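Local coordinates for protein putative sugar isomerase (PDB 3LMZ) that probably acts as a sugar isomerase built on a xylose isomerase-like TIM barrel, with a substrate that is not known, at residues Y78-I83 and V101-I106; I131-P136 and G165-N170; A214-M219 and A252-T257. All blocks are in the same frame, centred on the assembly; numbering follows the deposited sequence.

Contact 1: Y78-I83 and V101-I106; sequences YAVGPI and VGVKLI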
loop_
_atom_site.group_PDB
_atom_site.type_symbol
_atom_site.label_atom_id
_atom_site.label_comp_id
_atom_site.label_asym_id
_atom_site.label_seq_id
_atom_site.Cartn_x
_atom_site.Cartn_y
_atom_site.Cartn_z
ATOM N N TYR A 78 9.713 16.613 -12.623
ATOM C CA TYR A 78 9.209 16.497 -13.993
ATOM C C TYR A 78 8.382 17.675 -14.509
ATOM O O TYR A 78 8.146 17.789 -15.746
ATOM C CB TYR A 78 8.438 15.188 -14.194
ATOM C CG TYR A 78 7.034 15.225 -13.655
ATOM C CD1 TYR A 78 6.732 14.867 -12.343
ATOM C CD2 TYR A 78 5.981 15.606 -14.468
ATOM C CE1 TYR A 78 5.390 14.928 -11.856
ATOM C CE2 TYR A 78 4.666 15.667 -13.996
ATOM C CZ TYR A 78 4.370 15.296 -12.681
ATOM O OH TYR A 78 3.083 15.374 -12.177
ATOM N N ALA A 79 7.892 18.481 -13.575
ATOM C CA ALA A 79 7.076 19.641 -13.875
ATOM C C ALA A 79 7.136 20.538 -12.643
ATOM O O ALA A 79 7.650 20.152 -11.593
ATOM C CB ALA A 79 5.640 19.197 -14.175
ATOM N N VAL A 80 6.607 21.738 -12.842
ATOM C CA VAL A 80 6.427 22.681 -11.720
ATOM C C VAL A 80 4.944 23.001 -11.500
ATOM O O VAL A 80 4.187 23.151 -12.506
ATOM C CB VAL A 80 7.212 24.023 -11.909
ATOM C CG1 VAL A 80 8.770 23.788 -11.851
ATOM C CG2 VAL A 80 6.836 24.756 -13.217
ATOM N N GLY A 81 4.555 23.078 -10.218
ATOM C CA GLY A 81 3.210 23.528 -9.838
ATOM C C GLY A 81 2.422 22.498 -9.089
ATOM O O GLY A 81 2.963 21.473 -8.712
ATOM N N PRO A 82 1.125 22.735 -8.901
ATOM C CA PRO A 82 0.411 23.905 -9.400
ATOM C C PRO A 82 0.928 25.268 -8.942
ATOM O O PRO A 82 1.268 25.473 -7.798
ATOM C CB PRO A 82 -1.006 23.712 -8.864
ATOM C CG PRO A 82 -1.144 22.198 -8.614
ATOM C CD PRO A 82 0.242 21.705 -8.325
ATOM N N ILE A 83 0.943 26.212 -9.868
ATOM C CA ILE A 83 1.278 27.612 -9.624
ATOM C C ILE A 83 0.038 28.444 -9.971
ATOM O O ILE A 83 -0.403 28.429 -11.119
ATOM C CB ILE A 83 2.480 28.112 -10.484
ATOM C CG1 ILE A 83 3.747 27.261 -10.239
ATOM C CG2 ILE A 83 2.727 29.611 -10.182
ATOM C CD1 ILE A 83 4.896 27.517 -11.184
ATOM N N VAL A 101 14.467 25.937 -14.265
ATOM C CA VAL A 101 14.417 24.652 -13.536
ATOM C C VAL A 101 14.597 23.515 -14.549
ATOM O O VAL A 101 14.888 22.397 -14.161
ATOM C CB VAL A 101 13.077 24.520 -12.729
ATOM C CG1 VAL A 101 12.906 23.151 -12.090
ATOM C CG2 VAL A 101 13.072 25.562 -11.612
ATOM N N GLY A 102 14.442 23.781 -15.855
ATOM C CA GLY A 102 14.671 22.784 -16.904
ATOM C C GLY A 102 13.513 21.847 -17.169
ATOM O O GLY A 102 13.727 20.722 -17.599
ATOM N N VAL A 103 12.272 22.252 -16.850
ATOM C CA VAL A 103 11.079 21.474 -17.194
ATOM C C VAL A 103 10.344 22.092 -18.403
ATOM O O VAL A 103 10.618 23.244 -18.789
ATOM C CB VAL A 103 10.114 21.312 -16.014
ATOM C CG1 VAL A 103 10.826 20.583 -14.868
ATOM C CG2 VAL A 103 9.531 22.637 -15.587
ATOM N N LYS A 104 9.473 21.295 -19.028
ATOM C CA LYS A 104 8.697 21.745 -20.185
ATOM C C LYS A 104 7.202 21.623 -19.940
ATOM O O LYS A 104 6.418 21.705 -20.907
ATOM C CB LYS A 104 9.129 21.009 -21.444
ATOM C CG LYS A 104 10.599 21.263 -21.675
ATOM C CD LYS A 104 11.059 21.029 -23.056
ATOM C CE LYS A 104 12.599 21.329 -23.115
ATOM N NZ LYS A 104 13.347 21.081 -21.794
ATOM N N LEU A 105 6.833 21.383 -18.676
ATOM C CA LEU A 105 5.421 21.231 -18.268
ATOM C C LEU A 105 5.224 22.057 -16.993
ATOM O O LEU A 105 5.943 21.936 -15.985
ATOM C CB LEU A 105 5.081 19.755 -17.966
ATOM C CG LEU A 105 3.689 19.442 -17.406
ATOM C CD1 LEU A 105 2.614 19.919 -18.320
ATOM C CD2 LEU A 105 3.548 17.900 -17.083
ATOM N N ILE A 106 4.209 22.907 -17.084
ATOM C CA ILE A 106 3.787 23.783 -16.007
ATOM C C ILE A 106 2.336 23.410 -15.649
ATOM O O ILE A 106 1.479 23.326 -16.523
ATOM C CB ILE A 106 3.808 25.276 -16.423
ATOM C CG1 ILE A 106 5.221 25.724 -16.753
ATOM C CG2 ILE A 106 3.158 26.164 -15.347
ATOM C CD1 ILE A 106 5.317 27.205 -17.338
HETATM O O HOH W 1 9.067 18.662 -18.115
#
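The carbonyl oxygen of Leu105 draws two residues of the neighbouring strand to itself: Val80 N donates a hydrogen bond to it (3.2 Å, 161° at the hydrogen), and Ala79 CA adds a weaker C-H···O contact. This is the parallel pairing of a right-handed beta-alpha-beta unit in the TIM barrel, in which strand 76-85, helix 88-101 and strand 105-110 follow one another. Beyond the bond, Ile106 CA returns a C-H···O contact to Val80 O.

The two faces of the pair are packed differently. Val80 and Ile106 lie side by side and point the same way, CG2 of the valine 4.0 Å from CG1 of the isoleucine, beneath Tyr97 and Phe95 of the connecting helix. The other methyl of Val80, CG1, is anti to its own carbonyl carbon (chi1 -67°); it meets Val103 CG2 at 4.0 Å and faces Val101 CG1 tip to tip. Toward the barrel interior, Leu105 packs CG against Ala79 CB (3.8 Å) and brings CD2 to the edge of the Tyr78 ring at CE2. The tyrosine hydroxyl reaches farther, to Asp187 and Ser229, and so ties this strand to others of the barrel. Just before strand 105-110 begins, a water bridges the two segments: it donates to Tyr78 O at 2.7 Å and accepts from Lys104 N at 2.8 Å.

Contact 2: I131-P136 and G165-N170; sequences IHLHGP and GHDLRN. With CIT (citric acid), chain B.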
loop_
_atom_site.group_PDB
_atom_site.type_symbol
_atom_site.label_atom_id
_atom_site.label_comp_id
_atom_site.label_asym_id
_atom_site.label_seq_id
_atom_site.Cartn_x
_atom_site.Cartn_y
_atom_site.Cartn_z
ATOM N N ILE A 131 -3.861 22.895 -16.592
ATOM C CA ILE A 131 -4.700 23.624 -15.622
ATOM C C ILE A 131 -5.256 22.613 -14.585
ATOM O O ILE A 131 -5.909 21.609 -14.949
ATOM C CB ILE A 131 -5.874 24.359 -16.302
ATOM C CG1 ILE A 131 -5.353 25.430 -17.260
ATOM C CG2 ILE A 131 -6.800 24.952 -15.221
ATOM C CD1 ILE A 131 -6.326 25.937 -18.253
ATOM N N HIS A 132 -5.006 22.886 -13.294
ATOM C CA HIS A 132 -5.497 21.983 -12.222
ATOM C C HIS A 132 -6.958 22.268 -11.886
ATOM O O HIS A 132 -7.250 23.248 -11.221
ATOM C CB HIS A 132 -4.627 22.053 -10.947
ATOM C CG HIS A 132 -4.959 20.971 -9.973
ATOM N ND1 HIS A 132 -4.778 21.075 -8.614
ATOM C CD2 HIS A 132 -5.494 19.740 -10.177
ATOM C CE1 HIS A 132 -5.188 19.964 -8.024
ATOM N NE2 HIS A 132 -5.635 19.129 -8.944
ATOM N N LEU A 133 -7.820 21.326 -12.256
ATOM C CA LEU A 133 -9.256 21.429 -11.937
ATOM C C LEU A 133 -9.448 21.120 -10.465
ATOM O O LEU A 133 -8.692 20.381 -9.876
ATOM C CB LEU A 133 -10.076 20.549 -12.865
ATOM C CG LEU A 133 -9.928 19.033 -12.693
ATOM C CD1 LEU A 133 -10.934 18.469 -11.643
ATOM C CD2 LEU A 133 -10.041 18.203 -14.015
ATOM N N HIS A 134 -10.507 21.706 -9.882
ATOM C CA HIS A 134 -10.601 21.887 -8.433
ATOM C C HIS A 134 -11.851 21.407 -7.739
ATOM O O HIS A 134 -11.887 21.473 -6.506
ATOM C CB HIS A 134 -10.380 23.348 -8.084
ATOM C CG HIS A 134 -8.946 23.740 -8.126
ATOM N ND1 HIS A 134 -8.524 24.938 -8.646
ATOM C CD2 HIS A 134 -7.834 23.100 -7.675
ATOM C CE1 HIS A 134 -7.201 25.003 -8.550
ATOM N NE2 HIS A 134 -6.759 23.914 -7.945
ATOM N N GLY A 135 -12.808 20.880 -8.482
ATOM C CA GLY A 135 -14.018 20.311 -7.899
ATOM C C GLY A 135 -15.049 21.326 -7.481
ATOM O O GLY A 135 -14.943 22.530 -7.750
ATOM N N PRO A 136 -16.102 20.827 -6.853
ATOM C CA PRO A 136 -17.303 21.603 -6.666
ATOM C C PRO A 136 -17.205 22.718 -5.647
ATOM O O PRO A 136 -18.107 23.555 -5.667
ATOM C CB PRO A 136 -18.328 20.575 -6.199
ATOM C CG PRO A 136 -17.512 19.523 -5.510
ATOM C CD PRO A 136 -16.234 19.462 -6.343
ATOM N N GLY A 165 -10.129 12.832 -8.411
ATOM C CA GLY A 165 -10.929 12.964 -7.214
ATOM C C GLY A 165 -11.840 14.158 -7.278
ATOM O O GLY A 165 -13.052 14.082 -6.995
ATOM N N HIS A 166 -11.281 15.311 -7.627
ATOM C CA HIS A 166 -12.116 16.500 -7.776
ATOM C C HIS A 166 -13.147 16.375 -8.903
ATOM O O HIS A 166 -14.283 16.854 -8.760
ATOM C CB HIS A 166 -11.266 17.745 -7.975
ATOM C CG HIS A 166 -10.527 18.134 -6.750
ATOM N ND1 HIS A 166 -11.090 18.022 -5.487
ATOM C CD2 HIS A 166 -9.286 18.653 -6.578
ATOM C CE1 HIS A 166 -10.217 18.460 -4.593
ATOM N NE2 HIS A 166 -9.115 18.832 -5.225
ATOM N N ASP A 167 -12.786 15.712 -9.983
ATOM C CA ASP A 167 -13.726 15.486 -11.070
ATOM C C ASP A 167 -14.925 14.657 -10.567
ATOM O O ASP A 167 -16.065 15.003 -10.823
ATOM C CB ASP A 167 -13.007 14.799 -12.242
ATOM C CG ASP A 167 -13.622 15.108 -13.628
ATOM O OD1 ASP A 167 -13.954 16.273 -13.933
ATOM O OD2 ASP A 167 -13.673 14.123 -14.395
ATOM N N LEU A 168 -14.643 13.558 -9.854
ATOM C CA LEU A 168 -15.701 12.696 -9.387
ATOM C C LEU A 168 -16.565 13.453 -8.377
ATOM O O LEU A 168 -17.788 13.318 -8.360
ATOM C CB LEU A 168 -15.210 11.377 -8.830
ATOM C CG LEU A 168 -16.266 10.265 -8.572
ATOM C CD1 LEU A 168 -16.677 9.536 -9.843
ATOM C CD2 LEU A 168 -15.769 9.222 -7.552
ATOM N N ARG A 169 -15.944 14.273 -7.520
ATOM C CA ARG A 169 -16.702 15.064 -6.530
ATOM C C ARG A 169 -17.601 16.095 -7.194
ATOM O O ARG A 169 -18.628 16.479 -6.580
ATOM C CB ARG A 169 -15.789 15.747 -5.546
ATOM C CG ARG A 169 -15.150 14.755 -4.581
ATOM C CD ARG A 169 -14.149 15.458 -3.643
ATOM N NE ARG A 169 -14.809 16.487 -2.861
ATOM C CZ ARG A 169 -14.648 17.809 -3.026
ATOM N NH1 ARG A 169 -13.817 18.293 -3.912
ATOM N NH2 ARG A 169 -15.343 18.658 -2.250
ATOM N N ASN A 170 -17.259 16.538 -8.402
ATOM C CA ASN A 170 -18.147 17.389 -9.157
ATOM C C ASN A 170 -19.276 16.605 -9.856
ATOM O O ASN A 170 -20.080 17.242 -10.597
ATOM C CB ASN A 170 -17.411 18.252 -10.193
ATOM C CG ASN A 170 -18.098 19.580 -10.408
ATOM O OD1 ASN A 170 -18.391 20.300 -9.445
ATOM N ND2 ASN A 170 -18.381 19.904 -11.668
HETATM C C1 CIT B . -5.964 20.609 -4.626
HETATM O O1 CIT B . -6.505 19.545 -4.214
HETATM O O2 CIT B . -6.543 21.252 -5.551
HETATM C C2 CIT B . -4.681 21.133 -3.992
HETATM C C3 CIT B . -3.741 21.806 -4.982
HETATM O O7 CIT B . -3.255 20.949 -6.039
HETATM C C4 CIT B . -2.567 22.220 -4.087
HETATM C C5 CIT B . -1.434 22.838 -4.829
HETATM O O3 CIT B . -0.445 22.161 -5.113
HETATM O O4 CIT B . -1.510 24.041 -5.187
HETATM C C6 CIT B . -4.317 23.071 -5.654
HETATM O O5 CIT B . -4.829 23.967 -4.909
HETATM O O6 CIT B . -4.308 23.146 -6.943
HETATM O O HOH W 2 -13.616 21.213 -4.423
#
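Gly135 passes His166 with only 4.3 Å between their CA atoms, as the loop leaving strand 128-132 runs beside helix 164-169 at the C-terminal end of the TIM barrel, the end where enzymes of this fold carry their active sites. Glycine suits this point, since phi is positive and a CB would crowd both His166 ND1 and Arg169 NH1. The imidazole of His166, its CG anti to the carbonyl carbon (chi1 -70°), lies with one face under His134 O, which stands 3.6 Å above the ring centre. Leu133 slides past it in the opposite direction, CD1 meeting His166 CB at 3.8 Å.

Three histidines converge on a bound citrate, probably acquired from the crystallisation liquor. His132 ND1 and His134 NE2 share its O6, while His166 NE2 donates to O1 (2.9 Å, 166°). Lys50, Tyr84 and Glu231 also bond the citrate, consistent with a substrate pocket. Asp163 reaches both segments, accepting from His132 NE2 and from His166 N. An alanine in place of His166 would probably leave citrate O1 without this donor and open a gap beneath His134 O, while Arg169 NH1 would lose its weak bond to ND1.

Arg169, salt-bridged to Asp137, crosses Pro136 at about a right angle, with CD and CG of the proline over one guanidinium face and NH1 3.6 Å from CD. Against the same proline, Asn170 OD1 rests 3.3 Å from Pro136 CA.

Contact 3: A214-M219 and A252-T257; sequences ALIRMM and AVSDLT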
loop_
_atom_site.group_PDB
_atom_site.type_symbol
_atom_site.label_atom_id
_atom_site.label_comp_id
_atom_site.label_asym_id
_atom_site.label_seq_id
_atom_site.Cartn_x
_atom_site.Cartn_y
_atom_site.Cartn_z
ATOM N N ALA A 214 -10.597 0.788 -14.210
ATOM C CA ALA A 214 -11.110 1.431 -15.394
ATOM C C ALA A 214 -10.194 2.560 -15.891
ATOM O O ALA A 214 -10.005 2.735 -17.112
ATOM C CB ALA A 214 -12.561 1.924 -15.162
ATOM N N LEU A 215 -9.651 3.299 -14.937
ATOM C CA LEU A 215 -8.741 4.391 -15.220
ATOM C C LEU A 215 -7.478 3.829 -15.912
ATOM O O LEU A 215 -7.033 4.323 -16.954
ATOM C CB LEU A 215 -8.448 5.164 -13.927
ATOM C CG LEU A 215 -7.610 6.408 -14.068
ATOM C CD1 LEU A 215 -8.401 7.543 -14.830
ATOM C CD2 LEU A 215 -7.017 6.942 -12.718
ATOM N N ILE A 216 -6.938 2.766 -15.354
ATOM C CA ILE A 216 -5.741 2.146 -15.927
ATOM C C ILE A 216 -5.991 1.601 -17.340
ATOM O O ILE A 216 -5.203 1.836 -18.254
ATOM C CB ILE A 216 -5.274 1.024 -15.025
ATOM C CG1 ILE A 216 -4.655 1.638 -13.767
ATOM C CG2 ILE A 216 -4.360 0.016 -15.769
ATOM C CD1 ILE A 216 -3.316 2.149 -13.919
ATOM N N ARG A 217 -7.129 0.936 -17.551
ATOM C CA ARG A 217 -7.442 0.459 -18.871
ATOM C C ARG A 217 -7.601 1.613 -19.849
ATOM O O ARG A 217 -7.181 1.523 -21.005
ATOM C CB ARG A 217 -8.714 -0.397 -18.854
ATOM C CG ARG A 217 -8.557 -1.752 -18.242
ATOM C CD ARG A 217 -9.861 -2.562 -18.365
ATOM N NE ARG A 217 -9.896 -3.521 -17.278
ATOM C CZ ARG A 217 -10.635 -3.400 -16.172
ATOM N NH1 ARG A 217 -11.522 -2.404 -16.005
ATOM N NH2 ARG A 217 -10.541 -4.349 -15.257
HETATM N N MSE A 218 -8.220 2.702 -19.398
HETATM C CA MSE A 218 -8.434 3.840 -20.269
HETATM C C MSE A 218 -7.140 4.549 -20.641
HETATM O O MSE A 218 -6.971 5.054 -21.772
HETATM C CB MSE A 218 -9.445 4.844 -19.671
HETATM C CG MSE A 218 -9.835 5.948 -20.647
HETATM SE SE MSE A 218 -10.555 5.357 -22.333
HETATM C CE MSE A 218 -12.205 4.558 -21.698
HETATM N N MSE A 219 -6.215 4.595 -19.709
HETATM C CA MSE A 219 -4.918 5.221 -20.003
HETATM C C MSE A 219 -4.159 4.449 -21.064
HETATM O O MSE A 219 -3.468 5.034 -21.888
HETATM C CB MSE A 219 -4.061 5.438 -18.749
HETATM C CG MSE A 219 -4.633 6.487 -17.782
HETATM SE SE MSE A 219 -3.483 6.920 -16.292
HETATM C CE MSE A 219 -3.787 5.269 -15.329
ATOM N N ALA A 252 -0.542 -2.325 -7.421
ATOM C CA ALA A 252 -1.217 -3.566 -7.724
ATOM C C ALA A 252 -2.209 -3.428 -8.841
ATOM O O ALA A 252 -2.229 -4.261 -9.731
ATOM C CB ALA A 252 -1.894 -4.167 -6.486
ATOM N N VAL A 253 -3.054 -2.395 -8.799
ATOM C CA VAL A 253 -3.989 -2.170 -9.916
ATOM C C VAL A 253 -3.229 -2.031 -11.249
ATOM O O VAL A 253 -3.615 -2.620 -12.257
ATOM C CB VAL A 253 -4.925 -0.981 -9.694
ATOM C CG1 VAL A 253 -5.864 -0.800 -10.920
ATOM C CG2 VAL A 253 -5.732 -1.176 -8.454
ATOM N N SER A 254 -2.098 -1.333 -11.207
ATOM C CA SER A 254 -1.276 -1.090 -12.436
ATOM C C SER A 254 -0.724 -2.418 -12.991
ATOM O O SER A 254 -0.653 -2.636 -14.205
ATOM C CB SER A 254 -0.112 -0.175 -12.115
ATOM O OG SER A 254 -0.595 1.096 -11.707
ATOM N N ASP A 255 -0.342 -3.297 -12.053
ATOM C CA ASP A 255 0.320 -4.542 -12.398
ATOM C C ASP A 255 -0.632 -5.625 -12.915
ATOM O O ASP A 255 -0.268 -6.462 -13.782
ATOM C CB ASP A 255 1.011 -5.158 -11.167
ATOM C CG ASP A 255 2.220 -4.394 -10.701
ATOM O OD1 ASP A 255 2.700 -3.477 -11.421
ATOM O OD2 ASP A 255 2.645 -4.712 -9.558
ATOM N N LEU A 256 -1.848 -5.662 -12.357
ATOM C CA LEU A 256 -2.760 -6.811 -12.478
ATOM C C LEU A 256 -3.946 -6.549 -13.398
ATOM O O LEU A 256 -4.670 -7.497 -13.778
ATOM C CB LEU A 256 -3.251 -7.213 -11.077
ATOM C CG LEU A 256 -2.179 -7.712 -10.079
ATOM C CD1 LEU A 256 -2.835 -7.918 -8.744
ATOM C CD2 LEU A 256 -1.460 -8.997 -10.553
ATOM N N THR A 257 -4.181 -5.278 -13.738
ATOM C CA THR A 257 -5.332 -4.924 -14.579
ATOM C C THR A 257 -4.947 -5.264 -16.009
ATOM O O THR A 257 -3.798 -5.148 -16.451
ATOM C CB THR A 257 -5.697 -3.437 -14.448
ATOM O OG1 THR A 257 -6.132 -3.211 -13.114
ATOM C CG2 THR A 257 -6.814 -3.050 -15.412
ATOM O OXT THR A 257 -5.809 -5.692 -16.796
HETATM O O HOH W 3 -8.529 -5.841 -16.965
#
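Ile216 spreads its three outer carbons over three residues of segment 252-257. The Ile216 and Val253 side chains cross at a slant, CG1 to CG1 at 3.9 Å, while Ile216 CD1 reaches Ser254 OG at 3.7 Å, and Ile216 CG2, anti to the backbone N, meets Thr257 CB. Arg217 completes this first shell. Its side chain passes Thr257 at about a right angle, so that Thr257 CG2 sits 3.6 Å from Arg217 CG and also lies over one face of the guanidinium. A water links the same two residues, accepting from Arg217 NE and donating to Thr257 OXT, 2.7 Å away, part of the C-terminal carboxylate.

Thr257 is tied back to the helix before it: both its N and its OG1 donate to Val253 O, from opposite faces of that carbonyl's plane, with OG1 at 2.7 Å. Arg220 adds a hydrogen bond to Thr257 O. Ser254 OG in turn is anchored on Phe250 O, and Phe18 packs against both Ser254 and Ile216. Helix 240-256 also meets the second subunit, Ala252 against Ala252 and Val253 against Leu256 of that subunit. The arrangement is that of consecutive helices in the outer layer of an alpha/beta barrel, here the last two of the chain.

In the fold
Read from the N terminus, the three contacts stand in series, none enclosing or crossing another. Contact 1 closes a loop of 17 residues, mostly helix 88-101, and so completes one beta-alpha-beta unit. Contact 2 spans 28 residues, including helix 144-151 and strand 158-163, and joins the exits of two adjacent barrel strands. Contact 3 brackets strand 227-230 and fastens the C terminus to helix 212-221. Contacts 1 and 2 touch where Pro82 CG lies 3.8 Å from His132 ND1, which links the strand pairing to the citrate pocket. Contact 3 stays apart, its nearest atoms about 8 Å from contact 2, and binds the outer helical layer beside the second subunit.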